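Local coordinates for fibronectin type III domain-containing protein (Simiduia agarivorans, PDB 6P2K) that probably hydrolyses the beta-1,4-glucan backbone of xyloglucan or related glucans through this GH74 catalytic region of seven-bladed beta-propellers, part of a longer protein, and binds zinc, at residues G15-D19 with W121-D125; A33-V39 with N58-V63. All coordinates share one frame. Numbering follows the deposited sequence.

Contact 1: residues G15-D19 with W121-D125. With ZN (zinc ion), chain Q.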
# COMPACT_ATOMS: atom_id res chain seq x y z
N GLY B 15 -2.19 -40.83 -6.85
CA GLY B 15 -1.80 -41.68 -7.95
C GLY B 15 -3.01 -42.40 -8.51
O GLY B 15 -4.06 -42.49 -7.87
N GLN B 16 -2.85 -42.90 -9.73
CA GLN B 16 -3.96 -43.54 -10.44
C GLN B 16 -4.55 -44.67 -9.61
O GLN B 16 -3.84 -45.56 -9.14
CB GLN B 16 -3.48 -44.07 -11.79
CG GLN B 16 -4.55 -44.75 -12.63
CD GLN B 16 -4.07 -45.10 -14.03
OE1 GLN B 16 -3.54 -46.19 -14.27
NE2 GLN B 16 -4.27 -44.17 -14.97
N VAL B 17 -5.87 -44.62 -9.42
CA VAL B 17 -6.58 -45.58 -8.58
C VAL B 17 -7.21 -46.63 -9.49
O VAL B 17 -7.85 -46.29 -10.49
CB VAL B 17 -7.65 -44.89 -7.72
CG1 VAL B 17 -8.39 -45.90 -6.87
CG2 VAL B 17 -7.00 -43.82 -6.85
N GLN B 18 -7.03 -47.91 -9.14
CA GLN B 18 -7.53 -48.99 -9.98
C GLN B 18 -8.98 -49.34 -9.67
O GLN B 18 -9.77 -49.54 -10.60
CB GLN B 18 -6.65 -50.23 -9.81
CG GLN B 18 -5.17 -49.96 -10.03
CD GLN B 18 -4.87 -49.47 -11.43
OE1 GLN B 18 -5.06 -50.19 -12.41
NE2 GLN B 18 -4.40 -48.23 -11.54
N ASP B 19 -9.35 -49.40 -8.40
CA ASP B 19 -10.70 -49.80 -8.03
C ASP B 19 -10.93 -49.54 -6.55
O ASP B 19 -9.98 -49.43 -5.76
CB ASP B 19 -10.94 -51.28 -8.34
CG ASP B 19 -12.40 -51.58 -8.60
OD1 ASP B 19 -13.21 -50.63 -8.63
OD2 ASP B 19 -12.74 -52.77 -8.77
N TRP B 121 -5.47 -57.17 -16.92
CA TRP B 121 -4.62 -56.10 -16.38
C TRP B 121 -5.19 -54.71 -16.64
O TRP B 121 -4.41 -53.75 -16.68
CB TRP B 121 -3.21 -56.21 -16.95
CG TRP B 121 -3.19 -56.18 -18.45
CD1 TRP B 121 -3.06 -55.09 -19.25
CD2 TRP B 121 -3.32 -57.31 -19.33
NE1 TRP B 121 -3.09 -55.46 -20.57
CE2 TRP B 121 -3.25 -56.81 -20.65
CE3 TRP B 121 -3.48 -58.68 -19.13
CZ2 TRP B 121 -3.34 -57.65 -21.76
CZ3 TRP B 121 -3.56 -59.51 -20.24
CH2 TRP B 121 -3.49 -58.99 -21.54
N ARG B 122 -6.49 -54.56 -16.85
CA ARG B 122 -7.16 -53.26 -17.03
C ARG B 122 -6.51 -52.55 -18.22
O ARG B 122 -6.34 -53.17 -19.28
CB ARG B 122 -7.12 -52.50 -15.71
CG ARG B 122 -7.84 -53.21 -14.59
CD ARG B 122 -8.12 -52.28 -13.42
NE ARG B 122 -9.01 -52.92 -12.45
CZ ARG B 122 -10.30 -52.66 -12.34
NH1 ARG B 122 -10.88 -51.76 -13.13
NH2 ARG B 122 -11.03 -53.30 -11.43
N ASP B 123 -6.15 -51.27 -18.09
CA ASP B 123 -5.52 -50.51 -19.16
C ASP B 123 -4.00 -50.46 -19.02
O ASP B 123 -3.35 -49.70 -19.74
CB ASP B 123 -6.08 -49.08 -19.18
CG ASP B 123 -6.02 -48.41 -17.81
OD1 ASP B 123 -6.18 -49.12 -16.79
OD2 ASP B 123 -5.80 -47.18 -17.76
N ASP B 124 -3.42 -51.26 -18.12
CA ASP B 124 -1.99 -51.23 -17.89
C ASP B 124 -1.24 -52.05 -18.93
O ASP B 124 -0.45 -52.93 -18.59
CB ASP B 124 -1.66 -51.75 -16.49
CG ASP B 124 -1.41 -50.64 -15.49
OD1 ASP B 124 -1.64 -49.46 -15.82
OD2 ASP B 124 -0.96 -50.95 -14.36
N ASP B 125 -1.48 -51.76 -20.22
CA ASP B 125 -0.85 -52.54 -21.28
C ASP B 125 0.66 -52.35 -21.28
O ASP B 125 1.39 -53.25 -21.72
CB ASP B 125 -1.44 -52.15 -22.63
CG ASP B 125 -2.80 -52.78 -22.87
OD1 ASP B 125 -2.86 -53.98 -23.21
OD2 ASP B 125 -3.82 -52.07 -22.72
ZN ZN Q . -2.49 -47.76 -15.09
O HOH W 1 -0.90 -46.92 -13.99
O HOH W 2 -2.31 -46.66 -16.87
O HOH W 3 -3.85 -49.35 -14.90
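Arg122 reaches from the loop after strand 114-119 across Gln18 and Asp19: the carbonyl Gln18 O lies over one face of its guanidinium, 3.5 Å from NH1, and Gln18 OE1 is 3.8 Å from Arg122 CD. Beyond it, Asp19 OD2 forms a salt bridge to Arg122 NH2 at 3.2 Å, while Arg122 NE hydrogen-bonds to the carbonyl of Phe61. The type II' turn Trp121-Asp124, closed by Asp124 N to Trp121 O at 3.0 Å, puts Arg122 at positive phi and presents Asp124 to a zinc ion. The zinc takes Gln16 OE1 at 2.1 Å and Asp124 OD1 at 2.0 Å; waters 1, 2 and 3, each with its O 2.1 Å from ZN, complete five modelled ligands. Asp124 OD2 pairs with Arg59, and Asp123 OD1 with Arg334. Within 121-125, Trp121 NE1 donates to Asp125 OD1 at 3.0 Å. Gln18 and Asp19 both face Ala33, a classic beta bulge in the innermost strand of a propeller blade. With one carboxylate, one neutral amide oxygen and three waters on the metal, the two segments are joined mainly through ionic and coordination bonds rather than apolar contact.

Contact 2: residues A33-V39 with N58-V63; sequences ASDMEGV and NRVFAV
Two backbone hydrogen bonds join the segments: Val60 N to Ser34 O at 3.1 Å and Gly38 N to Asn58 O at 3.2 Å. Arg59 CA makes a CH...O contact of 3.3 Å with Asp35 O, and Asp35 OD2 forms a long salt bridge of 3.6 Å to Arg59 NH1, which also pairs with Asp124 while NH2 bonds to Gln713. Within 33-39, strand 30-34 turns back into strand 39-42: Ser34 N donates to Gly38 O at 3.2 Å, and Ser34, chi1 p, uses OG to accept from Glu37 N (2.8 Å, an ST motif) and donate to Gly38 O (2.8 Å). Gly38's phi of 73° favours glycine; a CB would crowd Asn58 OD1. This hairpin of one beta-propeller blade meets the entry to the innermost strand, 60-66, of the next. CA atoms approach most closely at Asp35-Arg59 (3.9 Å), Gly38-Asn58 (4.2 Å) and Ala33-Val60 (5.3 Å). Arg59 (t, t, m) lays one guanidinium face against Asp35 CB. Ala33 CB touches Val60 CG1 at 3.6 Å, and Val39 CG2, chi1 t, packs on Val60 CG1 at 3.9 Å and Val63 CG2 at 3.8 Å.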
# COMPACT_ATOMS: atom_id res chain seq x y z
N ALA B 33 -7.73 -50.53 -4.45
CA ALA B 33 -6.64 -51.14 -5.21
C ALA B 33 -5.77 -50.04 -5.80
O ALA B 33 -6.17 -49.35 -6.75
CB ALA B 33 -7.20 -52.04 -6.31
N SER B 34 -4.59 -49.85 -5.22
CA SER B 34 -3.57 -48.98 -5.79
C SER B 34 -2.69 -49.79 -6.73
O SER B 34 -2.76 -51.02 -6.80
CB SER B 34 -2.74 -48.34 -4.68
OG SER B 34 -1.87 -49.30 -4.10
N ASP B 35 -1.83 -49.09 -7.47
CA ASP B 35 -0.91 -49.77 -8.36
C ASP B 35 0.51 -49.84 -7.81
O ASP B 35 1.37 -50.48 -8.43
CB ASP B 35 -0.91 -49.12 -9.75
CG ASP B 35 -0.73 -47.61 -9.71
OD1 ASP B 35 -0.61 -47.04 -8.60
OD2 ASP B 35 -0.70 -47.00 -10.80
N MET B 36 0.79 -49.23 -6.65
CA MET B 36 2.11 -49.33 -6.05
C MET B 36 2.11 -49.49 -4.53
O MET B 36 3.19 -49.60 -3.95
CB MET B 36 2.96 -48.10 -6.43
CG MET B 36 3.25 -48.01 -7.92
SD MET B 36 4.44 -46.75 -8.39
CE MET B 36 5.98 -47.64 -8.18
N GLU B 37 0.95 -49.54 -3.88
CA GLU B 37 0.87 -49.73 -2.43
C GLU B 37 0.09 -50.97 -2.03
O GLU B 37 -0.15 -51.18 -0.84
CB GLU B 37 0.23 -48.52 -1.74
CG GLU B 37 1.14 -47.33 -1.57
CD GLU B 37 1.41 -46.65 -2.88
OE1 GLU B 37 2.60 -46.35 -3.14
OE2 GLU B 37 0.45 -46.42 -3.65
N GLY B 38 -0.32 -51.80 -2.99
CA GLY B 38 -1.16 -52.93 -2.63
C GLY B 38 -2.57 -52.46 -2.30
O GLY B 38 -3.10 -51.53 -2.90
N VAL B 39 -3.17 -53.12 -1.31
CA VAL B 39 -4.58 -52.94 -0.98
C VAL B 39 -4.70 -52.14 0.31
O VAL B 39 -4.04 -52.46 1.31
CB VAL B 39 -5.30 -54.29 -0.85
CG1 VAL B 39 -6.73 -54.10 -0.35
CG2 VAL B 39 -5.29 -55.03 -2.17
N ASN B 58 2.62 -55.39 -5.82
CA ASN B 58 1.73 -54.36 -5.29
C ASN B 58 0.91 -53.65 -6.36
O ASN B 58 0.17 -52.71 -6.03
CB ASN B 58 2.54 -53.34 -4.49
CG ASN B 58 2.93 -53.86 -3.12
OD1 ASN B 58 2.21 -54.65 -2.52
ND2 ASN B 58 4.08 -53.42 -2.63
N ARG B 59 1.00 -54.07 -7.62
CA ARG B 59 0.13 -53.55 -8.67
C ARG B 59 -1.17 -54.36 -8.65
O ARG B 59 -1.27 -55.42 -9.25
CB ARG B 59 0.82 -53.62 -10.03
CG ARG B 59 0.11 -52.84 -11.13
CD ARG B 59 1.06 -52.53 -12.27
NE ARG B 59 2.10 -51.58 -11.88
CZ ARG B 59 2.01 -50.26 -12.04
NH1 ARG B 59 0.93 -49.73 -12.59
NH2 ARG B 59 3.01 -49.48 -11.66
N VAL B 60 -2.17 -53.84 -7.93
CA VAL B 60 -3.41 -54.56 -7.68
C VAL B 60 -4.44 -54.17 -8.73
O VAL B 60 -4.71 -52.98 -8.94
CB VAL B 60 -3.93 -54.29 -6.27
CG1 VAL B 60 -5.24 -55.03 -6.03
CG2 VAL B 60 -2.90 -54.69 -5.23
N PHE B 61 -5.04 -55.17 -9.38
CA PHE B 61 -6.06 -54.95 -10.39
C PHE B 61 -7.46 -55.33 -9.94
O PHE B 61 -8.43 -54.92 -10.60
CB PHE B 61 -5.72 -55.72 -11.67
CG PHE B 61 -4.51 -55.20 -12.39
CD1 PHE B 61 -4.40 -53.86 -12.71
CD2 PHE B 61 -3.48 -56.06 -12.75
CE1 PHE B 61 -3.28 -53.38 -13.38
CE2 PHE B 61 -2.37 -55.59 -13.42
CZ PHE B 61 -2.27 -54.25 -13.73
N ALA B 62 -7.61 -56.10 -8.87
CA ALA B 62 -8.93 -56.55 -8.45
C ALA B 62 -8.90 -57.00 -7.00
O ALA B 62 -7.90 -57.54 -6.52
CB ALA B 62 -9.44 -57.70 -9.34
N VAL B 63 -10.01 -56.77 -6.30
CA VAL B 63 -10.22 -57.24 -4.94
C VAL B 63 -11.65 -57.77 -4.85
O VAL B 63 -12.58 -57.15 -5.36
CB VAL B 63 -9.99 -56.13 -3.89
CG1 VAL B 63 -10.25 -56.65 -2.49
CG2 VAL B 63 -8.57 -55.58 -3.99

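Overall arrangement
From the N terminus, the chain passes Gln16 and enters strand 17-22, then returns along strand 30-34 into the hairpin of contact 2. That contact closes the shorter loop when strand 60-66 begins the next blade; contact 1 closes the longer one after strand 114-119, in the blade beyond. Contact 2 is thus nested inside contact 1, with their centres about 9 Å apart. Two probable hydrogen bonds join them: Asp19 O to Ala33 N, 2.8 Å, between neighbouring strands of one sheet, and Arg122 NE to Phe61 O, 2.8 Å, between successive blades. Together they tie three consecutive blades of the propeller beside the zinc.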